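PDB 3L9A: peptidase C51 domain-containing protein from Streptococcus mutans, which is of unknown function but may, as a whole protein, cleave peptidoglycan through a CHAP domain, this phage-associated piece being the C-terminal domain. Local coordinates for residues 50-53 with 58-61; 11-16 with 72-77. One frame throughout, in Å; residues are numbered along the deposited sequence. Where two conformers were deposited one is given.

Contact 1. Residues 50-53 with 58-61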
loop_
_atom_site.group_PDB
_atom_site.type_symbol
_atom_site.label_atom_id
_atom_site.label_comp_id
_atom_site.label_asym_id
_atom_site.label_seq_id
_atom_site.Cartn_x
_atom_site.Cartn_y
_atom_site.Cartn_z
ATOM N N ASN A 50 -9.360 18.530 5.321
ATOM C CA ASN A 50 -8.216 19.428 5.181
ATOM C C ASN A 50 -6.925 18.827 5.707
ATOM O O ASN A 50 -5.872 18.975 5.088
ATOM C CB ASN A 50 -8.526 20.775 5.809
ATOM C CG ASN A 50 -9.597 21.496 5.050
ATOM O OD1 ASN A 50 -9.737 21.305 3.839
ATOM N ND2 ASN A 50 -10.368 22.318 5.746
ATOM N N PHE A 51 -7.013 18.129 6.832
ATOM C CA PHE A 51 -5.871 17.410 7.379
ATOM C C PHE A 51 -5.304 16.421 6.362
ATOM O O PHE A 51 -4.093 16.373 6.137
ATOM C CB PHE A 51 -6.290 16.676 8.653
ATOM C CG PHE A 51 -5.186 15.872 9.271
ATOM C CD1 PHE A 51 -4.387 16.423 10.261
ATOM C CD2 PHE A 51 -4.919 14.572 8.843
ATOM C CE1 PHE A 51 -3.353 15.679 10.831
ATOM C CE2 PHE A 51 -3.877 13.834 9.404
ATOM C CZ PHE A 51 -3.100 14.394 10.398
ATOM N N ILE A 52 -6.186 15.639 5.744
ATOM C CA ILE A 52 -5.772 14.658 4.755
ATOM C C ILE A 52 -4.969 15.338 3.650
ATOM O O ILE A 52 -3.955 14.802 3.217
ATOM C CB ILE A 52 -6.984 13.901 4.197
ATOM C CG1 ILE A 52 -7.541 12.959 5.269
ATOM C CG2 ILE A 52 -6.612 13.115 2.934
ATOM C CD1 ILE A 52 -9.000 12.579 5.056
ATOM N N LYS A 53 -5.403 16.528 3.226
ATOM C CA LYS A 53 -4.703 17.225 2.156
ATOM C C LYS A 53 -3.363 17.811 2.596
ATOM O O LYS A 53 -2.536 18.127 1.748
ATOM C CB LYS A 53 -5.614 18.258 1.500
ATOM C CG LYS A 53 -6.735 17.570 0.730
ATOM C CD LYS A 53 -7.588 18.507 -0.098
ATOM C CE LYS A 53 -8.437 19.429 0.739
ATOM N NZ LYS A 53 -9.363 20.179 -0.177
ATOM N N ASN A 58 -1.413 15.215 -2.783
ATOM C CA ASN A 58 -1.801 14.873 -4.151
ATOM C C ASN A 58 -3.074 14.033 -4.259
ATOM O O ASN A 58 -3.429 13.584 -5.348
ATOM C CB ASN A 58 -0.638 14.185 -4.870
ATOM C CG ASN A 58 0.584 15.078 -4.972
ATOM O OD1 ASN A 58 0.474 16.245 -5.347
ATOM N ND2 ASN A 58 1.745 14.541 -4.620
ATOM N N ILE A 59 -3.776 13.837 -3.143
ATOM C CA ILE A 59 -5.029 13.082 -3.181
ATOM C C ILE A 59 -6.002 13.733 -4.168
ATOM O O ILE A 59 -6.085 14.964 -4.265
ATOM C CB ILE A 59 -5.641 12.934 -1.767
ATOM C CG1 ILE A 59 -6.756 11.878 -1.799
ATOM C CG2 ILE A 59 -6.114 14.287 -1.196
ATOM C CD1 ILE A 59 -7.279 11.473 -0.427
ATOM N N GLU A 60 -6.726 12.895 -4.903
ATOM C CA GLU A 60 -7.668 13.367 -5.918
ATOM C C GLU A 60 -9.125 13.182 -5.508
ATOM O O GLU A 60 -9.466 12.207 -4.840
ATOM C CB GLU A 60 -7.437 12.603 -7.222
ATOM C CG GLU A 60 -6.111 12.889 -7.899
ATOM C CD GLU A 60 -6.026 12.218 -9.249
ATOM O OE1 GLU A 60 -5.768 10.996 -9.292
ATOM O OE2 GLU A 60 -6.244 12.913 -10.260
ATOM N N TYR A 61 -9.974 14.118 -5.934
ATOM C CA TYR A 61 -11.424 13.949 -5.871
ATOM C C TYR A 61 -11.833 13.316 -7.188
ATOM O O TYR A 61 -12.037 14.009 -8.190
ATOM C CB TYR A 61 -12.127 15.295 -5.692
ATOM C CG TYR A 61 -11.844 15.974 -4.372
ATOM C CD1 TYR A 61 -12.761 15.914 -3.322
ATOM C CD2 TYR A 61 -10.662 16.695 -4.177
ATOM C CE1 TYR A 61 -12.506 16.550 -2.109
ATOM C CE2 TYR A 61 -10.395 17.325 -2.966
ATOM C CZ TYR A 61 -11.318 17.253 -1.946
ATOM O OH TYR A 61 -11.025 17.895 -0.767
#

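Contact 2. Residues 11-16 with 72-77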
loop_
_atom_site.group_PDB
_atom_site.type_symbol
_atom_site.label_atom_id
_atom_site.label_comp_id
_atom_site.label_asym_id
_atom_site.label_seq_id
_atom_site.Cartn_x
_atom_site.Cartn_y
_atom_site.Cartn_z
ATOM N N PHE A 11 -8.286 8.038 -2.118
ATOM C CA PHE A 11 -8.942 9.051 -2.945
ATOM C C PHE A 11 -10.200 9.542 -2.262
ATOM O O PHE A 11 -10.712 8.891 -1.346
ATOM C CB PHE A 11 -9.241 8.535 -4.364
ATOM C CG PHE A 11 -10.120 7.297 -4.425
ATOM C CD1 PHE A 11 -11.500 7.406 -4.538
ATOM C CD2 PHE A 11 -9.560 6.027 -4.440
ATOM C CE1 PHE A 11 -12.308 6.270 -4.655
ATOM C CE2 PHE A 11 -10.369 4.882 -4.536
ATOM C CZ PHE A 11 -11.737 5.014 -4.655
ATOM N N PHE A 12 -10.695 10.694 -2.707
ATOM C CA PHE A 12 -11.979 11.204 -2.239
ATOM C C PHE A 12 -13.068 10.999 -3.287
ATOM O O PHE A 12 -12.814 11.080 -4.499
ATOM C CB PHE A 12 -11.914 12.719 -2.025
ATOM C CG PHE A 12 -11.154 13.180 -0.806
ATOM C CD1 PHE A 12 -11.488 12.740 0.478
ATOM C CD2 PHE A 12 -10.160 14.142 -0.943
ATOM C CE1 PHE A 12 -10.806 13.240 1.599
ATOM C CE2 PHE A 12 -9.485 14.641 0.169
ATOM C CZ PHE A 12 -9.809 14.191 1.435
ATOM N N VAL A 13 -14.289 10.789 -2.805
ATOM C CA VAL A 13 -15.487 10.973 -3.621
ATOM C C VAL A 13 -16.432 11.886 -2.846
ATOM O O VAL A 13 -16.274 12.068 -1.636
ATOM C CB VAL A 13 -16.197 9.635 -4.002
ATOM C CG1 VAL A 13 -15.265 8.732 -4.797
ATOM C CG2 VAL A 13 -16.738 8.916 -2.787
ATOM N N ILE A 14 -17.408 12.454 -3.551
ATOM C CA ILE A 14 -18.416 13.319 -2.933
ATOM C C ILE A 14 -19.775 12.789 -3.347
ATOM O O ILE A 14 -20.017 12.574 -4.528
ATOM C CB ILE A 14 -18.268 14.801 -3.352
ATOM C CG1 ILE A 14 -16.827 15.280 -3.170
ATOM C CG2 ILE A 14 -19.237 15.671 -2.555
ATOM C CD1 ILE A 14 -16.612 16.747 -3.486
ATOM N N THR A 15 -20.667 12.565 -2.385
ATOM C CA THR A 15 -21.977 11.992 -2.730
ATOM C C THR A 15 -22.815 12.966 -3.550
ATOM O O THR A 15 -22.820 14.179 -3.289
ATOM C CB THR A 15 -22.758 11.566 -1.495
ATOM O OG1 THR A 15 -23.036 12.728 -0.714
ATOM C CG2 THR A 15 -21.974 10.530 -0.678
ATOM N N ASN A 16 -23.533 12.424 -4.534
ATOM C CA ASN A 16 -24.359 13.241 -5.422
ATOM C C ASN A 16 -25.730 13.598 -4.853
ATOM O O ASN A 16 -26.433 14.434 -5.417
ATOM C CB ASN A 16 -24.542 12.552 -6.781
ATOM C CG ASN A 16 -25.481 11.351 -6.719
ATOM O OD1 ASN A 16 -25.770 10.820 -5.649
ATOM N ND2 ASN A 16 -25.946 10.911 -7.886
ATOM N N GLN A 72 -20.926 1.193 -5.049
ATOM C CA GLN A 72 -20.961 -0.254 -5.216
ATOM C C GLN A 72 -19.782 -0.759 -6.047
ATOM O O GLN A 72 -19.239 -1.821 -5.762
ATOM C CB GLN A 72 -22.303 -0.702 -5.807
ATOM C CG GLN A 72 -22.439 -2.232 -5.946
ATOM C CD GLN A 72 -22.343 -2.960 -4.614
ATOM O OE1 GLN A 72 -22.637 -2.391 -3.563
ATOM N NE2 GLN A 72 -21.938 -4.230 -4.650
ATOM N N ARG A 73 -19.355 0.015 -7.046
ATOM C CA ARG A 73 -18.140 -0.339 -7.773
ATOM C C ARG A 73 -16.923 -0.340 -6.851
ATOM O O ARG A 73 -16.050 -1.186 -6.984
ATOM C CB ARG A 73 -17.920 0.607 -8.948
ATOM C CG ARG A 73 -18.877 0.441 -10.102
ATOM C CD ARG A 73 -18.539 -0.789 -10.950
ATOM N NE ARG A 73 -19.417 -0.831 -12.117
ATOM C CZ ARG A 73 -20.149 -1.873 -12.501
ATOM N NH1 ARG A 73 -20.110 -3.028 -11.847
ATOM N NH2 ARG A 73 -20.911 -1.758 -13.581
ATOM N N ILE A 74 -16.854 0.613 -5.927
ATOM C CA ILE A 74 -15.760 0.647 -4.971
ATOM C C ILE A 74 -15.764 -0.640 -4.123
ATOM O O ILE A 74 -14.711 -1.232 -3.870
ATOM C CB ILE A 74 -15.802 1.915 -4.095
ATOM C CG1 ILE A 74 -15.632 3.168 -4.963
ATOM C CG2 ILE A 74 -14.724 1.835 -3.015
ATOM C CD1 ILE A 74 -15.825 4.473 -4.226
ATOM N N VAL A 75 -16.948 -1.075 -3.686
ATOM C CA VAL A 75 -17.075 -2.335 -2.960
ATOM C C VAL A 75 -16.582 -3.516 -3.816
ATOM O O VAL A 75 -15.791 -4.347 -3.349
ATOM C CB VAL A 75 -18.526 -2.554 -2.478
ATOM C CG1 VAL A 75 -18.715 -3.955 -1.906
ATOM C CG2 VAL A 75 -18.907 -1.493 -1.455
ATOM N N GLU A 76 -17.021 -3.570 -5.071
ATOM C CA GLU A 76 -16.663 -4.691 -5.948
ATOM C C GLU A 76 -15.165 -4.794 -6.185
ATOM O O GLU A 76 -14.580 -5.883 -6.118
ATOM C CB GLU A 76 -17.333 -4.535 -7.317
ATOM C CG GLU A 76 -18.827 -4.730 -7.311
ATOM C CD GLU A 76 -19.498 -4.179 -8.553
ATOM O OE1 GLU A 76 -18.802 -3.748 -9.496
ATOM O OE2 GLU A 76 -20.741 -4.171 -8.569
ATOM N N ILE A 77 -14.560 -3.650 -6.496
ATOM C CA ILE A 77 -13.186 -3.640 -6.962
ATOM C C ILE A 77 -12.218 -3.633 -5.793
ATOM O O ILE A 77 -11.204 -4.327 -5.839
ATOM C CB ILE A 77 -12.887 -2.453 -7.933
ATOM C CG1 ILE A 77 -13.456 -2.709 -9.334
ATOM C CG2 ILE A 77 -11.392 -2.299 -8.141
ATOM C CD1 ILE A 77 -14.897 -2.966 -9.396
#

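Contact 1. Residues 50-53 with 58-61
The Tyr-61 ring meets Lys-53 at its edge, while Phe-12, on strand 11-15, stacks on one face. Lys-53 NZ lies near the ring plane and donates a hydrogen bond to Tyr-61 OH at 2.9 Å. The CZ-OH...NZ angle is about 132°, so the amine sits to one side of the C-O bond and not straight beyond it. Tyr-61 OH is also hydrogen-bonded to Glu-49 OE2. Glu-49 and Lys-53 both belong to helix 46-55, and the two bonds hold the hydroxyl against that helix.

The lysine chain runs nearly perpendicular to the tyrosine side chain. It is extended except for a bend at chi3 (-69°), which swings NZ round to the hydroxyl. The bend also brings Lys-53 CE to 3.4 Å from Tyr-61 OH. Nearer the backbone, Lys-53 CG packs on Ile-59 CG2 at 3.9 Å. The lysine thus offers carbon to the isoleucine and its charge to the phenol.

The apolar part is a methyl-to-methyl meeting. Ile-52 CG2 touches Ile-59 CD1 at 3.8 Å. Ile-59 CG1 is anti to the backbone N (chi1 -167°), and the extended chain carries CD1 to the helix. Both isoleucines also rest on Phe-12 and His-33 of the sheet, and Ile-52 packs on Ile-77 of the second subunit.

The contact joins the last turns of helix 46-55 to the loop leading into strand 61-66. Strand 40-43, this helix and strand 61-66 form a beta-alpha-beta crossover. Its two strands are parallel but not adjacent, since strands 31-35 and 11-15 lie between them in the sheet.

Contact 2. Residues 11-16 with 72-77
Phe-11 and Ile-74 point at each other head-on, one from a strand and one from a helix. The ring meets the isoleucine with its edge. Ile-74 CD1 lies near the ring plane, 4.0 Å from Phe-11 CE1 and 4.1 Å from Phe-11 CZ. The methyl therefore faces the ring C-H groups, and this is not a CH-pi contact over the face. Val-13 is two residues along the strand and also points toward the helix. Its CG1 lies in the plane of the Phe-11 ring, at the edge, 3.9 Å from Phe-11 CE1. Val-13 CG1 is 4.3 Å from Ile-74 CD1, a looser touch. One methyl of the helix thus meets both strand side chains.

One torsion helps: Ile-74 has an extended outer arm (chi2 173°), which carries CD1 straight out from the helix. All three touching residues are buried, and the contact is purely apolar.

The helix is polar on another side. There Arg-73 NH1 forms a salt bridge with Glu-76 OE1 at 2.8 Å. The oxygen uses its syn lone pair and lies in the guanidinium plane. Glu-76 OE1 is also bonded by Gln-48 of the third subunit, so the pair belongs to a subunit interface. Ile-74 itself reaches Phe-51 of that subunit.

Strand 11-15 runs between strands 61-66 and 31-35. Phe-11 also touches Val-62 and Val-34 on these neighbours, and Ile-74 touches Val-34. Helix 68-78, which follows strand 61-66 and precedes strand 81-83 along the chain, is packed on this face of the sheet.

In the fold
Contacts 1 and 2 have centres 16 Å apart. Strand 11-15 of contact 2 also packs against contact 1, through Phe-12. Phe-11 and Val-13 face helix 68-78, while Phe-12 faces helix 46-55, so the two contacts lie on opposite faces of one mixed sheet. They touch directly. Glu-60 O and Phe-12 N are 2.9 Å apart, a probable backbone hydrogen bond. Phe-12 CZ meets Ile-52 CG2 at 3.7 Å. Residues 50-61 fall within the chain that runs from strand 11-15 to helix 68-78. A bound sodium ion lies by contact 1, about 4 Å from the Tyr-61 side chain but about 11 Å from that of Val-13.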